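PDB 3MT1: putative carboxynorspermidine decarboxylase protein from Sinorhizobium meliloti, which probably catalyses the pyridoxal 5'-phosphate-dependent decarboxylation of carboxynorspermidine and carboxyspermidine to norspermidine and spermidine, working as a homodimer. Local coordinates for residues E243-D248 / I258-I263; S262-M267 / N330-V335. All coordinates share one frame; numbering follows the deposited sequence.

Contact 1 of 2, residues E243-D248 / I258-I263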
loop_
_atom_site.group_PDB
_atom_site.type_symbol
_atom_site.label_atom_id
_atom_site.label_comp_id
_atom_site.label_asym_id
_atom_site.label_seq_id
_atom_site.Cartn_x
_atom_site.Cartn_y
_atom_site.Cartn_z
ATOM N N GLU B 243 5.695 -17.168 1.292
ATOM C CA GLU B 243 6.532 -18.041 0.482
ATOM C C GLU B 243 6.961 -17.438 -0.865
ATOM O O GLU B 243 6.103 -17.050 -1.662
ATOM C CB GLU B 243 5.790 -19.355 0.258
ATOM C CG GLU B 243 5.358 -20.036 1.567
ATOM C CD GLU B 243 6.530 -20.388 2.493
ATOM O OE1 GLU B 243 7.602 -20.874 2.018
ATOM O OE2 GLU B 243 6.375 -20.182 3.715
ATOM N N VAL B 244 8.266 -17.365 -1.132
ATOM C CA VAL B 244 8.750 -16.802 -2.413
ATOM C C VAL B 244 9.859 -17.651 -3.098
ATOM O O VAL B 244 10.463 -18.528 -2.473
ATOM C CB VAL B 244 9.268 -15.331 -2.293
ATOM C CG1 VAL B 244 8.226 -14.413 -1.661
ATOM C CG2 VAL B 244 10.584 -15.276 -1.509
ATOM N N THR B 245 10.117 -17.358 -4.374
ATOM C CA THR B 245 11.092 -18.051 -5.161
ATOM C C THR B 245 12.125 -17.034 -5.587
ATOM O O THR B 245 11.796 -15.875 -5.787
ATOM C CB THR B 245 10.435 -18.709 -6.410
ATOM O OG1 THR B 245 9.462 -19.663 -5.981
ATOM C CG2 THR B 245 11.436 -19.470 -7.210
ATOM N N VAL B 246 13.379 -17.473 -5.729
ATOM C CA VAL B 246 14.420 -16.628 -6.321
ATOM C C VAL B 246 14.284 -16.717 -7.822
ATOM O O VAL B 246 14.078 -17.800 -8.362
ATOM C CB VAL B 246 15.808 -17.067 -5.889
ATOM C CG1 VAL B 246 16.902 -16.366 -6.698
ATOM C CG2 VAL B 246 15.971 -16.816 -4.390
ATOM N N LEU B 247 14.365 -15.569 -8.482
ATOM C CA LEU B 247 14.185 -15.475 -9.924
ATOM C C LEU B 247 15.483 -15.104 -10.658
ATOM O O LEU B 247 15.668 -15.454 -11.813
ATOM C CB LEU B 247 13.102 -14.440 -10.246
ATOM C CG LEU B 247 11.686 -14.610 -9.729
ATOM C CD1 LEU B 247 10.962 -13.411 -10.149
ATOM C CD2 LEU B 247 11.003 -15.846 -10.291
ATOM N N ASP B 248 16.365 -14.375 -9.989
ATOM C CA ASP B 248 17.644 -14.007 -10.565
ATOM C C ASP B 248 18.673 -13.773 -9.487
ATOM O O ASP B 248 18.355 -13.452 -8.345
ATOM C CB ASP B 248 17.540 -12.772 -11.458
ATOM C CG ASP B 248 18.592 -12.762 -12.568
ATOM O OD1 ASP B 248 19.081 -13.857 -12.984
ATOM O OD2 ASP B 248 18.923 -11.645 -13.034
ATOM N N ILE B 258 16.806 -11.679 -6.373
ATOM C CA ILE B 258 15.466 -11.166 -6.668
ATOM C C ILE B 258 14.414 -12.242 -6.433
ATOM O O ILE B 258 14.530 -13.343 -6.970
ATOM C CB ILE B 258 15.325 -10.740 -8.159
ATOM C CG1 ILE B 258 16.602 -10.056 -8.684
ATOM C CG2 ILE B 258 14.033 -9.869 -8.382
ATOM C CD1 ILE B 258 16.789 -8.619 -8.184
ATOM N N VAL B 259 13.375 -11.917 -5.672
ATOM C CA VAL B 259 12.293 -12.853 -5.432
ATOM C C VAL B 259 10.991 -12.382 -6.079
ATOM O O VAL B 259 10.847 -11.198 -6.472
ATOM C CB VAL B 259 12.063 -13.118 -3.936
ATOM C CG1 VAL B 259 13.367 -13.614 -3.286
ATOM C CG2 VAL B 259 11.510 -11.880 -3.228
ATOM N N ASP B 260 10.046 -13.315 -6.188
ATOM C CA ASP B 260 8.849 -13.050 -6.951
ATOM C C ASP B 260 7.783 -12.321 -6.120
ATOM O O ASP B 260 6.626 -12.693 -6.117
ATOM C CB ASP B 260 8.327 -14.312 -7.622
ATOM C CG ASP B 260 7.913 -15.413 -6.627
ATOM O OD1 ASP B 260 8.160 -15.302 -5.390
ATOM O OD2 ASP B 260 7.329 -16.421 -7.121
ATOM N N SER B 261 8.185 -11.256 -5.456
ATOM C CA SER B 261 7.312 -10.531 -4.577
ATOM C C SER B 261 7.872 -9.124 -4.467
ATOM O O SER B 261 8.913 -8.831 -5.062
ATOM C CB SER B 261 7.320 -11.205 -3.205
ATOM O OG SER B 261 6.459 -10.579 -2.274
ATOM N N SER B 262 7.212 -8.266 -3.689
ATOM C CA SER B 262 7.615 -6.872 -3.497
ATOM C C SER B 262 7.175 -6.376 -2.112
ATOM O O SER B 262 6.006 -6.527 -1.737
ATOM C CB SER B 262 6.956 -6.036 -4.584
ATOM O OG SER B 262 7.240 -4.667 -4.461
ATOM N N ILE B 263 8.098 -5.794 -1.341
ATOM C CA ILE B 263 7.699 -5.260 -0.043
ATOM C C ILE B 263 6.657 -4.156 -0.161
ATOM O O ILE B 263 5.822 -4.016 0.732
ATOM C CB ILE B 263 8.872 -4.796 0.880
ATOM C CG1 ILE B 263 9.693 -3.660 0.254
ATOM C CG2 ILE B 263 9.762 -5.954 1.237
ATOM C CD1 ILE B 263 10.415 -2.854 1.277
#

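Contact 2 of 2, residues S262-M267 / N330-V335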
loop_
_atom_site.group_PDB
_atom_site.type_symbol
_atom_site.label_atom_id
_atom_site.label_comp_id
_atom_site.label_asym_id
_atom_site.label_seq_id
_atom_site.Cartn_x
_atom_site.Cartn_y
_atom_site.Cartn_z
ATOM N N SER B 262 7.212 -8.266 -3.689
ATOM C CA SER B 262 7.615 -6.872 -3.497
ATOM C C SER B 262 7.175 -6.376 -2.112
ATOM O O SER B 262 6.006 -6.527 -1.737
ATOM C CB SER B 262 6.956 -6.036 -4.584
ATOM O OG SER B 262 7.240 -4.667 -4.461
ATOM N N ILE B 263 8.098 -5.794 -1.341
ATOM C CA ILE B 263 7.699 -5.260 -0.043
ATOM C C ILE B 263 6.657 -4.156 -0.161
ATOM O O ILE B 263 5.822 -4.016 0.732
ATOM C CB ILE B 263 8.872 -4.796 0.880
ATOM C CG1 ILE B 263 9.693 -3.660 0.254
ATOM C CG2 ILE B 263 9.762 -5.954 1.237
ATOM C CD1 ILE B 263 10.415 -2.854 1.277
ATOM N N GLU B 264 6.663 -3.404 -1.263
ATOM C CA GLU B 264 5.681 -2.348 -1.390
ATOM C C GLU B 264 4.276 -2.919 -1.548
ATOM O O GLU B 264 3.305 -2.389 -0.987
ATOM C CB GLU B 264 5.997 -1.342 -2.521
ATOM C CG GLU B 264 4.994 -0.192 -2.493
ATOM C CD GLU B 264 5.387 0.998 -3.332
ATOM O OE1 GLU B 264 6.572 1.117 -3.671
ATOM O OE2 GLU B 264 4.509 1.806 -3.684
ATOM N N ALA B 265 4.180 -4.016 -2.288
ATOM C CA ALA B 265 2.881 -4.559 -2.637
ATOM C C ALA B 265 2.387 -5.544 -1.603
ATOM O O ALA B 265 1.184 -5.761 -1.493
ATOM C CB ALA B 265 2.940 -5.223 -3.993
ATOM N N HIS B 266 3.306 -6.157 -0.870
ATOM C CA HIS B 266 2.984 -7.395 -0.120
ATOM C C HIS B 266 3.258 -7.373 1.370
ATOM O O HIS B 266 2.697 -8.178 2.090
ATOM C CB HIS B 266 3.659 -8.615 -0.756
ATOM C CG HIS B 266 3.361 -8.745 -2.213
ATOM N ND1 HIS B 266 4.251 -9.283 -3.117
ATOM C CD2 HIS B 266 2.269 -8.372 -2.932
ATOM C CE1 HIS B 266 3.712 -9.255 -4.325
ATOM N NE2 HIS B 266 2.515 -8.699 -4.242
HETATM N N MSE B 267 4.116 -6.464 1.823
HETATM C CA MSE B 267 4.528 -6.385 3.230
HETATM C C MSE B 267 4.889 -4.924 3.520
HETATM O O MSE B 267 6.017 -4.576 3.883
HETATM C CB MSE B 267 5.695 -7.342 3.459
HETATM C CG MSE B 267 5.280 -8.816 3.775
HETATM SE SE MSE B 267 6.934 -9.797 4.177
HETATM C CE MSE B 267 6.886 -9.570 6.132
ATOM N N ASN B 330 -1.390 -4.447 -2.277
ATOM C CA ASN B 330 -1.830 -3.670 -3.434
ATOM C C ASN B 330 -1.202 -4.174 -4.770
ATOM O O ASN B 330 -0.346 -5.085 -4.782
ATOM C CB ASN B 330 -1.479 -2.211 -3.182
ATOM C CG ASN B 330 -0.013 -2.034 -2.918
ATOM O OD1 ASN B 330 0.781 -1.962 -3.860
ATOM N ND2 ASN B 330 0.378 -2.019 -1.635
ATOM N N TRP B 331 -1.590 -3.529 -5.870
ATOM C CA TRP B 331 -1.220 -3.942 -7.215
ATOM C C TRP B 331 -0.070 -3.118 -7.797
ATOM O O TRP B 331 0.075 -2.981 -9.009
ATOM C CB TRP B 331 -2.432 -3.757 -8.091
ATOM C CG TRP B 331 -3.410 -4.818 -7.941
ATOM C CD1 TRP B 331 -4.674 -4.695 -7.463
ATOM C CD2 TRP B 331 -3.222 -6.204 -8.269
ATOM N NE1 TRP B 331 -5.295 -5.919 -7.480
ATOM C CE2 TRP B 331 -4.435 -6.862 -7.978
ATOM C CE3 TRP B 331 -2.151 -6.947 -8.792
ATOM C CZ2 TRP B 331 -4.611 -8.241 -8.186
ATOM C CZ3 TRP B 331 -2.322 -8.313 -9.010
ATOM C CH2 TRP B 331 -3.540 -8.947 -8.717
ATOM N N PHE B 332 0.749 -2.541 -6.918
ATOM C CA PHE B 332 1.898 -1.789 -7.345
ATOM C C PHE B 332 2.717 -2.551 -8.389
ATOM O O PHE B 332 3.051 -3.744 -8.194
ATOM C CB PHE B 332 2.742 -1.555 -6.134
ATOM C CG PHE B 332 4.009 -0.834 -6.417
ATOM C CD1 PHE B 332 3.990 0.484 -6.882
ATOM C CD2 PHE B 332 5.229 -1.468 -6.210
ATOM C CE1 PHE B 332 5.179 1.164 -7.138
ATOM C CE2 PHE B 332 6.435 -0.784 -6.453
ATOM C CZ PHE B 332 6.405 0.528 -6.904
ATOM N N ASN B 333 3.019 -1.859 -9.490
ATOM C CA ASN B 333 3.760 -2.398 -10.632
ATOM C C ASN B 333 2.993 -3.470 -11.419
ATOM O O ASN B 333 3.503 -4.012 -12.388
ATOM C CB ASN B 333 5.156 -2.924 -10.195
ATOM C CG ASN B 333 6.275 -1.844 -10.289
ATOM O OD1 ASN B 333 6.034 -0.651 -10.075
ATOM N ND2 ASN B 333 7.500 -2.282 -10.612
ATOM N N GLY B 334 1.763 -3.760 -11.010
ATOM C CA GLY B 334 1.044 -4.919 -11.494
ATOM C C GLY B 334 1.671 -6.254 -11.097
ATOM O O GLY B 334 1.292 -7.308 -11.637
ATOM N N VAL B 335 2.630 -6.259 -10.175
ATOM C CA VAL B 335 3.142 -7.562 -9.742
ATOM C C VAL B 335 2.044 -8.473 -9.196
ATOM O O VAL B 335 1.047 -8.019 -8.630
ATOM C CB VAL B 335 4.394 -7.547 -8.791
ATOM C CG1 VAL B 335 5.492 -6.655 -9.342
ATOM C CG2 VAL B 335 4.014 -7.167 -7.389
HETATM O O HOH W 1 0.325 -7.638 -5.879
#

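Contact 1 of 2, residues E243-D248 / I258-I263
The carboxylate of Asp260 is the flat group that carries this contact: one of its faces receives the backbone N-H of Thr245, and its second oxygen, OD2, bonds to Thr4 OG1. Thr245 N lies 3.0 Å from Asp260 OD1 in a nearly straight bond that arrives well above the carboxylate plane, 56° out of it. The chi1 of 62° places CG in the crowded position between backbone N and carbonyl carbon, turning the acid back onto the neighbouring strand. Asp260 N in turn donates to Thr245 O, so that side chain and backbone together grip both polar atoms of Thr245's main chain. Leu247 crosses the side chain at about a right angle, its CD1 3.8 Å from Asp260 CB.

The two strands, 240-251 and 255-259, form an antiparallel beta hairpin. Val246 and Val259 are a non-hydrogen-bonded pair, CA to CA 4.4 Å, and beyond it Leu247 N reaches Ile258 O at 2.7 Å almost along the carbonyl axis. Val244 CG2 rests obliquely on Val259 CB (3.6 Å), in an apolar patch to which Ile316 and Phe318 add on the Val244 side and Phe301 on the Val259 side. On strand 240-251, the buried Asp248 carboxylate hydrogen-bonds to Ser100 and Ser102 of the second subunit.

Strand 255-259 ends just before Asp260, the centre of an inverse gamma turn. Here the carboxylate takes over as acceptor for Thr245 N, so a side chain prolongs the hairpin's bonding past its last paired residue. This N-H, together with the OD2-Thr4 bond, would be expected to stabilise Asp260 as an anion.

Contact 2 of 2, residues S262-M267 / N330-V335
An Asx turn at Asn330, in the loop between strands 315-318 and 339-343, docks on the short helix 263-266 of the C-terminal sheet domain. Asn330 OD1 accepts the backbone N-H of Phe332 at 3.1 Å, which fixes the amide's rotation and aims ND2 the other way. That nitrogen donates to a lone pair of Glu264 O, 3.0 Å away and close to the amide plane. One residue on, Ala265 O accepts from Asn330 N, also at 3.0 Å, so two successive carbonyls of the helix are held by a single asparagine.

Beside this, the extended Glu264 side chain, CG anti to the backbone N (chi1 -174°), crosses Phe332 at about a right angle. Its carboxylate stacks on one face of the ring, the planes only 17° apart, with OE1 3.3 Å from Phe332 CZ, while CG makes a CH-pi contact over the same face. OE2 forms a salt bridge with Lys328 of the second subunit, which probably keeps the acid charged and places the stack at the dimer interface. The Asn330 side chain lies about 10 Å from that of Asp269, a predicted substrate-binding residue.

Val335 CG2 approaches His266 CE1 obliquely at 3.7 Å. The imidazole's ND1 is bonded to Ser261 OG, and NE2 lies 2.9 Å from the oxygen of a water at the ring edge, in its plane, which donates to Asn330 O and Val335 O.

How the contacts relate
The centres of the two contacts lie about 12 Å apart, on the same side of the chain's centre, and segment 258-263 of contact 1 runs directly into segment 262-267 of contact 2. They share Ser262, the N-cap of helix 263-266, and Ile263, its first residue. Along the chain, hairpin 240-251/255-259 comes first, then the helix, and much later the 330-335 loop. The probable Ser261-His266 bond ties the two together. Both contacts also touch the second subunit, so this connection carries the hairpin of the C-terminal mixed sheet into a helix and loop at the dimer interface, near the predicted substrate-binding residue Asp269.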